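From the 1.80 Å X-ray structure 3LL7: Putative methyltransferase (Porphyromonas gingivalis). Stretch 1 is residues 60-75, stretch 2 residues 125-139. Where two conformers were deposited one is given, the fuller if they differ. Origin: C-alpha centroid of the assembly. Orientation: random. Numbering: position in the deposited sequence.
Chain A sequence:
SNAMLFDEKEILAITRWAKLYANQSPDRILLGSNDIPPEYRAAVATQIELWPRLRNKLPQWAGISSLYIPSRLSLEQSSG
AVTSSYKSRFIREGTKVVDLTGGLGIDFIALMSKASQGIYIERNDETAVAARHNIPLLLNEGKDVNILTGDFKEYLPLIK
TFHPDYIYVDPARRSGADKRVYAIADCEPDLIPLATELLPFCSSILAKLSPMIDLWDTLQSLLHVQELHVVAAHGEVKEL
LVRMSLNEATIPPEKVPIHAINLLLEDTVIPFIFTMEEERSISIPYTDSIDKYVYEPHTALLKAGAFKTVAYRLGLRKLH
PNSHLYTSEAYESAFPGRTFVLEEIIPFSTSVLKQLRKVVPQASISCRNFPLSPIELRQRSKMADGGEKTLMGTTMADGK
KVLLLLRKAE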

# COMPACT_ATOMS: atom_id res chain seq x y z
N GLN A 60 3.20 -15.50 -7.85
CA GLN A 60 4.49 -16.20 -7.75
C GLN A 60 4.51 -17.31 -6.68
O GLN A 60 5.14 -18.36 -6.87
CB GLN A 60 5.64 -15.22 -7.55
CG GLN A 60 5.95 -14.44 -8.81
CD GLN A 60 7.40 -13.97 -8.86
OE1 GLN A 60 8.01 -13.70 -7.82
NE2 GLN A 60 7.95 -13.88 -10.07
N TRP A 61 3.78 -17.09 -5.58
CA TRP A 61 3.63 -18.14 -4.55
C TRP A 61 2.76 -19.32 -5.04
O TRP A 61 3.10 -20.49 -4.82
CB TRP A 61 3.07 -17.56 -3.24
CG TRP A 61 4.06 -16.73 -2.47
CD1 TRP A 61 4.95 -15.83 -2.98
CD2 TRP A 61 4.23 -16.70 -1.05
NE1 TRP A 61 5.68 -15.26 -1.96
CE2 TRP A 61 5.26 -15.77 -0.77
CE3 TRP A 61 3.62 -17.37 0.02
CZ2 TRP A 61 5.69 -15.49 0.54
CZ3 TRP A 61 4.06 -17.10 1.33
CH2 TRP A 61 5.08 -16.16 1.56
N ALA A 62 1.64 -19.00 -5.70
CA ALA A 62 0.71 -20.02 -6.16
C ALA A 62 1.36 -21.00 -7.14
O ALA A 62 0.85 -22.11 -7.34
CB ALA A 62 -0.54 -19.39 -6.78
N GLY A 63 2.48 -20.59 -7.72
CA GLY A 63 3.23 -21.45 -8.64
C GLY A 63 4.34 -22.28 -8.00
O GLY A 63 5.04 -23.01 -8.70
N ILE A 64 4.50 -22.16 -6.68
CA ILE A 64 5.58 -22.86 -5.97
C ILE A 64 5.07 -24.08 -5.20
O ILE A 64 4.12 -23.99 -4.39
CB ILE A 64 6.39 -21.94 -5.03
CG1 ILE A 64 7.15 -20.89 -5.86
CG2 ILE A 64 7.38 -22.74 -4.17
CD1 ILE A 64 8.11 -20.06 -5.06
N SER A 65 5.74 -25.21 -5.46
CA SER A 65 5.40 -26.51 -4.90
C SER A 65 5.78 -26.60 -3.43
O SER A 65 6.89 -26.22 -3.02
CB SER A 65 6.07 -27.65 -5.70
OG SER A 65 7.32 -28.01 -5.13
N SER A 66 4.85 -27.11 -2.64
CA SER A 66 5.16 -27.36 -1.26
C SER A 66 4.85 -26.18 -0.36
O SER A 66 5.01 -26.30 0.85
CB SER A 66 6.63 -27.76 -1.09
OG SER A 66 6.73 -29.07 -0.54
N LEU A 67 4.46 -25.04 -0.93
CA LEU A 67 4.07 -23.89 -0.09
C LEU A 67 2.79 -24.24 0.62
O LEU A 67 1.87 -24.82 0.01
CB LEU A 67 3.87 -22.56 -0.86
CG LEU A 67 5.10 -21.79 -1.34
CD1 LEU A 67 4.65 -20.46 -1.87
CD2 LEU A 67 6.18 -21.59 -0.26
N TYR A 68 2.74 -23.91 1.91
CA TYR A 68 1.61 -24.19 2.75
C TYR A 68 1.09 -22.88 3.35
O TYR A 68 1.84 -22.18 4.03
CB TYR A 68 2.01 -25.15 3.87
CG TYR A 68 0.86 -25.53 4.75
CD1 TYR A 68 -0.10 -26.44 4.31
CD2 TYR A 68 0.71 -24.98 6.01
CE1 TYR A 68 -1.18 -26.80 5.11
CE2 TYR A 68 -0.38 -25.34 6.84
CZ TYR A 68 -1.33 -26.23 6.37
OH TYR A 68 -2.41 -26.61 7.14
N ILE A 69 -0.19 -22.59 3.13
CA ILE A 69 -0.82 -21.36 3.66
C ILE A 69 -1.45 -21.60 5.03
O ILE A 69 -2.37 -22.40 5.13
CB ILE A 69 -1.87 -20.80 2.68
CG1 ILE A 69 -1.22 -20.61 1.31
CG2 ILE A 69 -2.49 -19.49 3.21
CD1 ILE A 69 0.02 -19.70 1.31
N PRO A 70 -0.95 -20.90 6.08
CA PRO A 70 -1.36 -21.31 7.42
C PRO A 70 -2.85 -21.10 7.65
O PRO A 70 -3.47 -21.92 8.32
CB PRO A 70 -0.51 -20.44 8.35
CG PRO A 70 -0.08 -19.26 7.53
CD PRO A 70 -0.03 -19.75 6.09
N SER A 71 -3.41 -20.04 7.08
CA SER A 71 -4.83 -19.72 7.20
C SER A 71 -5.31 -18.74 6.13
O SER A 71 -4.51 -17.99 5.54
CB SER A 71 -5.15 -19.17 8.61
OG SER A 71 -4.47 -17.95 8.87
N ARG A 72 -6.61 -18.77 5.85
CA ARG A 72 -7.28 -17.71 5.07
C ARG A 72 -7.06 -16.35 5.74
O ARG A 72 -6.77 -15.35 5.07
CB ARG A 72 -8.77 -18.00 4.93
CG ARG A 72 -9.09 -19.38 4.34
CD ARG A 72 -10.49 -19.85 4.71
NE ARG A 72 -11.49 -18.83 4.39
CZ ARG A 72 -12.79 -18.92 4.66
NH1 ARG A 72 -13.30 -19.99 5.24
NH2 ARG A 72 -13.58 -17.92 4.33
N LEU A 73 -7.16 -16.32 7.07
CA LEU A 73 -6.88 -15.11 7.83
C LEU A 73 -5.50 -14.53 7.50
O LEU A 73 -5.40 -13.36 7.10
CB LEU A 73 -7.06 -15.33 9.34
CG LEU A 73 -7.08 -14.08 10.24
CD1 LEU A 73 -7.97 -12.96 9.67
CD2 LEU A 73 -7.51 -14.47 11.65
N SER A 74 -4.45 -15.34 7.63
CA SER A 74 -3.09 -14.89 7.33
C SER A 74 -2.90 -14.44 5.88
O SER A 74 -2.13 -13.52 5.61
CB SER A 74 -2.05 -15.96 7.70
OG SER A 74 -1.75 -15.91 9.09
N LEU A 75 -3.60 -15.09 4.96
CA LEU A 75 -3.51 -14.71 3.55
C LEU A 75 -4.13 -13.32 3.27
O LEU A 75 -3.52 -12.50 2.58
CB LEU A 75 -4.14 -15.79 2.65
CG LEU A 75 -4.16 -15.51 1.14
CD1 LEU A 75 -2.76 -15.13 0.59
CD2 LEU A 75 -4.76 -16.69 0.38
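Stretch 2, residues 125-139: DETAVAARHNIPLLL

Along the middle of a helix the backbone polar groups are mostly engaged with one another, so a loop running along a helix is often bonded by side chains instead. Residues 60-75 and 125-139 of this putative methyltransferase illustrate the principle. The first stretch enters on the tail of a weakly bonded helix, about 60-62, makes a type II turn from I64 to L67, continues in largely extended form through I69, and starts a new helix at R72. The second is helical from D125 to around L138, with a kink where the N of P136 has no bond to the preceding turn. The two run in opposite senses: W61 CA lies 8.4 Å from L138 CA, L67 CA lies 5.5 Å from N134 CA, and P70 CA lies 5.5 Å from A130 CA. Together they bury 676 Å².

At the centre, the side-chain amide of N134 pairs with both the N and the O of Y68. N134 OD1 accepts from Y68 N at 2.8 Å, while N134 ND2 donates to Y68 O at 2.6 Å; both bonds are nearly straight, and in pairing with the N and O of one residue the carboxamide does what a neighbouring strand would do. One residue earlier, H133 NE2 donates to S66 O at a very short 2.4 Å, with the carbonyl oxygen near the plane of the imidazole. These three bonds hold the end of the turn and the extended segment that follows it.

Apolar packing extends the contact towards each end. L138 places CD1 over one face of the W61 indole, 3.4 Å from W61 CZ2, in a CH-pi contact, and L138 CD2 meets I64 CD1 at 3.6 Å. L67 starts away from the helix, yet its end returns, bringing L67 CD2 to 3.9 Å from L138 CD1. L137 lies beside the turn, with L137 CD1 3.9 Å from S66 CB. Farther along, A130 points its CB at the loop: A130 CB sits 3.5 Å from P70 CB and, near the plane of the Y68 ring, 4.2 Å from Y68 CD2.

Around the start of the new helix the contact turns polar. S71 caps that helix, S71 OG accepting from S74 N at 2.9 Å. The same S71 OG and T127 OG1 each lie 2.9 Å from the oxygen of one water, which thus links cap to helix. Back at Y68, a second water bridges Y68 OH and E126 OE2, its oxygen 3.2 Å from each and donating to the carboxylate.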

# COMPACT_ATOMS: atom_id res chain seq x y z
N ASP A 125 2.00 -19.28 16.92
CA ASP A 125 2.59 -20.61 16.66
C ASP A 125 2.19 -21.17 15.27
O ASP A 125 3.05 -21.47 14.44
CB ASP A 125 2.14 -21.50 17.83
CG ASP A 125 2.55 -22.95 17.71
OD1 ASP A 125 3.48 -23.32 16.94
OD2 ASP A 125 1.95 -23.73 18.48
N GLU A 126 0.89 -21.27 15.01
CA GLU A 126 0.41 -21.77 13.71
C GLU A 126 1.02 -21.06 12.47
O GLU A 126 1.51 -21.70 11.54
CB GLU A 126 -1.12 -21.68 13.66
CG GLU A 126 -1.72 -22.31 12.41
CD GLU A 126 -3.24 -22.24 12.41
OE1 GLU A 126 -3.80 -21.23 12.86
OE2 GLU A 126 -3.86 -23.21 11.98
N THR A 127 0.98 -19.74 12.50
CA THR A 127 1.57 -18.89 11.45
C THR A 127 3.07 -19.12 11.34
O THR A 127 3.59 -19.28 10.25
CB THR A 127 1.29 -17.42 11.74
OG1 THR A 127 -0.12 -17.25 11.90
CG2 THR A 127 1.81 -16.52 10.60
N ALA A 128 3.75 -19.18 12.50
CA ALA A 128 5.19 -19.40 12.52
C ALA A 128 5.59 -20.77 11.93
O ALA A 128 6.60 -20.88 11.23
CB ALA A 128 5.71 -19.27 13.99
N VAL A 129 4.81 -21.81 12.23
CA VAL A 129 5.07 -23.16 11.71
C VAL A 129 5.08 -23.11 10.17
O VAL A 129 5.96 -23.69 9.53
CB VAL A 129 4.05 -24.22 12.22
CG1 VAL A 129 4.26 -25.56 11.49
CG2 VAL A 129 4.28 -24.47 13.76
N ALA A 130 4.11 -22.40 9.60
CA ALA A 130 4.01 -22.34 8.14
C ALA A 130 5.23 -21.59 7.55
O ALA A 130 5.80 -21.99 6.51
CB ALA A 130 2.71 -21.67 7.72
N ALA A 131 5.61 -20.50 8.21
CA ALA A 131 6.74 -19.68 7.78
C ALA A 131 8.03 -20.44 7.86
O ALA A 131 8.90 -20.32 7.00
CB ALA A 131 6.80 -18.38 8.58
N ARG A 132 8.16 -21.24 8.91
CA ARG A 132 9.31 -22.08 9.10
C ARG A 132 9.44 -23.06 7.91
O ARG A 132 10.55 -23.38 7.49
CB ARG A 132 9.19 -22.80 10.47
CG ARG A 132 10.48 -23.33 11.04
CD ARG A 132 10.33 -23.76 12.50
NE ARG A 132 10.36 -22.61 13.39
CZ ARG A 132 9.32 -22.22 14.12
NH1 ARG A 132 8.19 -22.93 14.11
NH2 ARG A 132 9.42 -21.14 14.88
N HIS A 133 8.31 -23.50 7.36
CA HIS A 133 8.30 -24.34 6.14
C HIS A 133 8.50 -23.55 4.83
O HIS A 133 9.30 -23.94 3.96
CB HIS A 133 6.97 -25.12 6.09
CG HIS A 133 6.78 -25.92 4.84
ND1 HIS A 133 7.24 -27.21 4.70
CD2 HIS A 133 6.16 -25.61 3.67
CE1 HIS A 133 6.92 -27.66 3.50
NE2 HIS A 133 6.27 -26.71 2.86
N ASN A 134 7.75 -22.46 4.68
CA ASN A 134 7.68 -21.69 3.44
C ASN A 134 8.93 -20.87 3.17
O ASN A 134 9.42 -20.82 2.02
CB ASN A 134 6.48 -20.74 3.43
CG ASN A 134 5.15 -21.48 3.36
OD1 ASN A 134 5.07 -22.60 2.83
ND2 ASN A 134 4.11 -20.85 3.85
N ILE A 135 9.43 -20.20 4.22
CA ILE A 135 10.55 -19.25 4.03
C ILE A 135 11.75 -19.88 3.29
O ILE A 135 12.21 -19.31 2.29
CB ILE A 135 10.90 -18.47 5.35
CG1 ILE A 135 9.86 -17.39 5.62
CG2 ILE A 135 12.32 -17.87 5.28
CD1 ILE A 135 9.92 -16.77 7.07
N PRO A 136 12.24 -21.07 3.73
CA PRO A 136 13.36 -21.67 3.00
C PRO A 136 13.07 -22.05 1.54
O PRO A 136 14.00 -22.16 0.75
CB PRO A 136 13.70 -22.93 3.82
CG PRO A 136 13.16 -22.66 5.16
CD PRO A 136 11.91 -21.84 4.94
N LEU A 137 11.80 -22.25 1.18
CA LEU A 137 11.44 -22.54 -0.22
C LEU A 137 11.41 -21.27 -1.09
O LEU A 137 11.34 -21.34 -2.33
CB LEU A 137 10.09 -23.25 -0.27
CG LEU A 137 10.03 -24.51 0.60
CD1 LEU A 137 8.62 -25.00 0.72
CD2 LEU A 137 10.95 -25.59 0.03
N LEU A 138 11.43 -20.11 -0.43
CA LEU A 138 11.29 -18.85 -1.14
C LEU A 138 12.57 -18.03 -1.21
O LEU A 138 12.65 -17.07 -1.98
CB LEU A 138 10.18 -18.01 -0.51
CG LEU A 138 8.75 -18.54 -0.68
CD1 LEU A 138 7.86 -18.15 0.51
CD2 LEU A 138 8.14 -18.11 -2.02
N LEU A 139 13.57 -18.38 -0.40
CA LEU A 139 14.80 -17.60 -0.36
C LEU A 139 15.74 -18.04 -1.47
O LEU A 139 15.84 -19.25 -1.73
CB LEU A 139 15.52 -17.77 0.97
CG LEU A 139 14.92 -17.30 2.30
CD1 LEU A 139 15.66 -18.05 3.41
CD2 LEU A 139 15.03 -15.83 2.49
O HOH W 1 -2.44 -25.41 10.09
O HOH W 2 -2.42 -18.69 10.85